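Local structure of CBS domain-containing protein CBSX2, chloroplastic (Arabidopsis thaliana, 4GQY) at residues A[108-113]-A[133-138]. The protein binds adenosine monophosphate through its pair of CBS domains and probably acts as an adenylate-responsive regulator of chloroplast thioredoxin. Sequence-based numbering, arbitrary orientation.
Sequences PLVVRD and PVVDAD. With AMP (adenosine monophosphate), chain E.
In the second CBS domain of the chain, an adenine-binding loop is laid along the strand 131-135, and Val111 pairs with Val134 in a single parallel-type beta bridge. Val111 N donates to Pro133 O (3.3 Å), and Val111 O accepts from Val135 N (3.1 Å). Two bonds flanking Val134 thus fix the loop against the strand, and Val134 CA adds a CH...O contact to the same Val111 O. Just upstream, Leu109 pairs with the adenine edge of AMP through two backbone hydrogen bonds, Leu109 N to AMP N1 (2.8 Å) and AMP N6 to Leu109 O (3.0 Å). Pro133 CD packs against that carbonyl and also lies near AMP N6, so Pro133, in the strand, borders the base as well as the loop. Val110 and Val135 meet through their CG2 methyls (3.7 Å), the side chains crossing at about a right angle, while Leu49 of the strand 49-54 touches both valines. Val111 CG2 meets Val134 CG2, next to Val6. With Val134 CG1 anti to the backbone N (chi1 -168°), that methyl reaches Asp113 N. At the solvent-exposed end, bends at chi2 and chi3 fold Arg112 back over the turn after the strand, where Asp136 OD1 accepts from Asp138 N in an Asx turn. The Arg112 guanidinium lies flat on the Asp136-Ala137 peptide, with Ala137 N 3.8 Å above the plane, over the centre of the group.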
ATOM      1  N   PRO A 108      -7.807  11.805  -0.826  1.00 15.65           N
ATOM      2  CA  PRO A 108      -6.946  10.906  -0.042  1.00 16.31           C
ATOM      3  C   PRO A 108      -7.730   9.818   0.672  1.00 15.71           C
ATOM      4  O   PRO A 108      -8.946   9.927   0.789  1.00 14.80           O
ATOM      5  CB  PRO A 108      -6.311  11.840   0.994  1.00 13.92           C
ATOM      6  CG  PRO A 108      -7.252  13.008   1.108  1.00 16.70           C
ATOM      7  CD  PRO A 108      -7.888  13.159  -0.255  1.00 14.96           C
ATOM      8  N   LEU A 109      -7.041   8.780   1.137  1.00 13.19           N
ATOM      9  CA  LEU A 109      -7.654   7.811   2.033  1.00 12.46           C
ATOM     10  C   LEU A 109      -7.929   8.513   3.350  1.00 11.92           C
ATOM     11  O   LEU A 109      -7.109   9.316   3.821  1.00  7.35           O
ATOM     12  CB  LEU A 109      -6.725   6.622   2.293  1.00 12.64           C
ATOM     13  CG  LEU A 109      -6.392   5.703   1.121  1.00 21.24           C
ATOM     14  CD1 LEU A 109      -5.623   4.482   1.592  1.00 17.73           C
ATOM     15  CD2 LEU A 109      -7.657   5.305   0.377  1.00 18.46           C
ATOM     16  N   VAL A 110      -9.077   8.203   3.944  1.00 11.78           N
ATOM     17  CA  VAL A 110      -9.506   8.858   5.171  1.00 13.39           C
ATOM     18  C   VAL A 110     -10.145   7.871   6.137  1.00 11.76           C
ATOM     19  O   VAL A 110     -10.493   6.751   5.746  1.00 12.53           O
ATOM     20  CB  VAL A 110     -10.509   9.997   4.900  1.00 14.94           C
ATOM     21  CG1 VAL A 110      -9.897  11.039   3.964  1.00 14.23           C
ATOM     22  CG2 VAL A 110     -11.837   9.441   4.350  1.00 14.48           C
ATOM     23  N   VAL A 111     -10.261   8.300   7.395  1.00 12.36           N
ATOM     24  CA  VAL A 111     -10.976   7.551   8.427  1.00 16.26           C
ATOM     25  C   VAL A 111     -12.034   8.427   9.092  1.00 16.17           C
ATOM     26  O   VAL A 111     -12.061   9.658   8.887  1.00 14.91           O
ATOM     27  CB  VAL A 111     -10.035   7.064   9.524  1.00 15.34           C
ATOM     28  CG1 VAL A 111      -9.050   6.042   8.956  1.00 15.59           C
ATOM     29  CG2 VAL A 111      -9.304   8.268  10.158  1.00 15.09           C
ATOM     30  N   ARG A 112     -12.893   7.784   9.885  1.00 13.14           N
ATOM     31  CA  ARG A 112     -13.907   8.468  10.690  1.00 15.67           C
ATOM     32  C   ARG A 112     -13.366   8.644  12.106  1.00 18.31           C
ATOM     33  O   ARG A 112     -12.485   7.883  12.529  1.00 17.07           O
ATOM     34  CB  ARG A 112     -15.177   7.602  10.749  1.00 21.54           C
ATOM     35  CG  ARG A 112     -15.865   7.371   9.397  1.00 19.34           C
ATOM     36  CD  ARG A 112     -16.513   8.669   8.913  1.00 26.50           C
ATOM     37  NE  ARG A 112     -17.450   9.143   9.932  1.00 23.15           N
ATOM     38  CZ  ARG A 112     -18.720   8.740  10.011  1.00 30.24           C
ATOM     39  NH1 ARG A 112     -19.196   7.887   9.104  1.00 26.96           N
ATOM     40  NH2 ARG A 112     -19.522   9.193  10.979  1.00 28.56           N
ATOM     41  N   ASP A 113     -13.892   9.619  12.851  1.00 15.96           N
ATOM     42  CA  ASP A 113     -13.459   9.812  14.236  1.00 15.20           C
ATOM     43  C   ASP A 113     -13.828   8.640  15.144  1.00 19.17           C
ATOM     44  O   ASP A 113     -13.215   8.452  16.204  1.00 16.14           O
ATOM     45  CB  ASP A 113     -13.943  11.153  14.818  1.00 15.55           C
ATOM     46  CG  ASP A 113     -15.476  11.292  14.859  1.00 19.68           C
ATOM     47  OD1 ASP A 113     -16.220  10.480  14.258  1.00 17.38           O
ATOM     48  OD2 ASP A 113     -15.941  12.262  15.490  1.00 19.53           O
ATOM     49  N   PRO A 133      -6.289  11.975   7.185  1.00  8.15           N
ATOM     50  CA  PRO A 133      -7.253  13.039   7.445  1.00 10.59           C
ATOM     51  C   PRO A 133      -8.529  12.365   7.952  1.00  9.49           C
ATOM     52  O   PRO A 133      -8.850  11.256   7.534  1.00  9.57           O
ATOM     53  CB  PRO A 133      -7.478  13.655   6.066  1.00 11.99           C
ATOM     54  CG  PRO A 133      -6.321  13.205   5.230  1.00  9.06           C
ATOM     55  CD  PRO A 133      -6.016  11.817   5.748  1.00 10.88           C
ATOM     56  N   VAL A 134      -9.187  13.000   8.910  1.00 14.32           N
ATOM     57  CA  VAL A 134     -10.370  12.454   9.565  1.00 12.93           C
ATOM     58  C   VAL A 134     -11.547  13.310   9.157  1.00 12.61           C
ATOM     59  O   VAL A 134     -11.505  14.537   9.354  1.00 13.85           O
ATOM     60  CB  VAL A 134     -10.227  12.539  11.097  1.00 11.82           C
ATOM     61  CG1 VAL A 134     -11.323  11.701  11.778  1.00 16.39           C
ATOM     62  CG2 VAL A 134      -8.851  12.051  11.528  1.00 11.04           C
ATOM     63  N   VAL A 135     -12.582  12.679   8.590  1.00  9.49           N
ATOM     64  CA  VAL A 135     -13.757  13.395   8.072  1.00 10.83           C
ATOM     65  C   VAL A 135     -15.062  12.906   8.721  1.00 14.38           C
ATOM     66  O   VAL A 135     -15.110  11.805   9.276  1.00 14.10           O
ATOM     67  CB  VAL A 135     -13.908  13.242   6.540  1.00 12.23           C
ATOM     68  CG1 VAL A 135     -12.714  13.836   5.797  1.00 16.14           C
ATOM     69  CG2 VAL A 135     -14.074  11.784   6.185  1.00 15.32           C
ATOM     70  N   ASP A 136     -16.126  13.707   8.653  1.00 14.83           N
ATOM     71  CA  ASP A 136     -17.420  13.229   9.154  1.00 19.18           C
ATOM     72  C   ASP A 136     -18.142  12.422   8.061  1.00 19.33           C
ATOM     73  O   ASP A 136     -17.534  12.104   7.029  1.00 15.81           O
ATOM     74  CB  ASP A 136     -18.296  14.381   9.662  1.00 18.74           C
ATOM     75  CG  ASP A 136     -18.579  15.429   8.590  1.00 18.01           C
ATOM     76  OD1 ASP A 136     -18.665  15.082   7.388  1.00 18.22           O
ATOM     77  OD2 ASP A 136     -18.746  16.612   8.953  1.00 21.33           O
ATOM     78  N   ALA A 137     -19.426  12.115   8.282  1.00 15.07           N
ATOM     79  CA  ALA A 137     -20.229  11.331   7.329  1.00 14.82           C
ATOM     80  C   ALA A 137     -20.428  12.021   5.981  1.00 14.17           C
ATOM     81  O   ALA A 137     -20.685  11.357   4.968  1.00 19.15           O
ATOM     82  CB  ALA A 137     -21.598  10.969   7.944  1.00 14.05           C
ATOM     83  N   ASP A 138     -20.339  13.350   5.974  1.00 15.81           N
ATOM     84  CA  ASP A 138     -20.517  14.124   4.758  1.00 16.16           C
ATOM     85  C   ASP A 138     -19.207  14.595   4.152  1.00 20.54           C
ATOM     86  O   ASP A 138     -19.222  15.454   3.280  1.00 20.23           O
ATOM     87  CB  ASP A 138     -21.376  15.351   5.041  1.00 21.17           C
ATOM     88  CG  ASP A 138     -22.783  14.987   5.427  1.00 25.10           C
ATOM     89  OD1 ASP A 138     -23.275  13.928   4.968  1.00 27.89           O
ATOM     90  OD2 ASP A 138     -23.392  15.757   6.190  1.00 26.45           O
TER
HETATM   91  P   AMP E 301       3.509  11.382   3.220  1.00 16.11           P
HETATM   92  O1P AMP E 301       4.906  10.786   3.138  1.00 14.46           O
HETATM   93  O2P AMP E 301       2.467  10.462   3.859  1.00 10.72           O
HETATM   94  O3P AMP E 301       3.511  12.807   3.742  1.00 14.19           O
HETATM   95  O5' AMP E 301       3.027  11.563   1.712  1.00 11.05           O
HETATM   96  C5' AMP E 301       3.476  10.694   0.685  1.00 15.50           C
HETATM   97  C4' AMP E 301       2.619  10.831  -0.550  1.00 13.89           C
HETATM   98  O4' AMP E 301       1.318  10.229  -0.295  1.00 14.97           O
HETATM   99  C3' AMP E 301       2.340  12.260  -1.008  1.00 14.80           C
HETATM  100  O3' AMP E 301       2.167  12.278  -2.427  1.00 13.15           O
HETATM  101  C2' AMP E 301       0.993  12.565  -0.357  1.00 17.26           C
HETATM  102  O2' AMP E 301       0.253  13.572  -1.019  1.00 13.65           O
HETATM  103  C1' AMP E 301       0.292  11.203  -0.421  1.00 11.93           C
HETATM  104  N9  AMP E 301      -0.638  10.985   0.690  1.00 14.16           N
HETATM  105  C8  AMP E 301      -0.362  11.328   1.971  1.00 13.97           C
HETATM  106  N7  AMP E 301      -1.390  11.004   2.802  1.00 11.72           N
HETATM  107  C5  AMP E 301      -2.346  10.445   2.039  1.00 11.77           C
HETATM  108  C6  AMP E 301      -3.690   9.901   2.273  1.00 11.92           C
HETATM  109  N6  AMP E 301      -4.201   9.877   3.527  1.00  9.61           N
HETATM  110  N1  AMP E 301      -4.366   9.414   1.208  1.00 12.46           N
HETATM  111  C2  AMP E 301      -3.867   9.421  -0.041  1.00 13.20           C
HETATM  112  N3  AMP E 301      -2.657   9.923  -0.323  1.00 18.27           N
HETATM  113  C4  AMP E 301      -1.861  10.440   0.651  1.00 13.20           C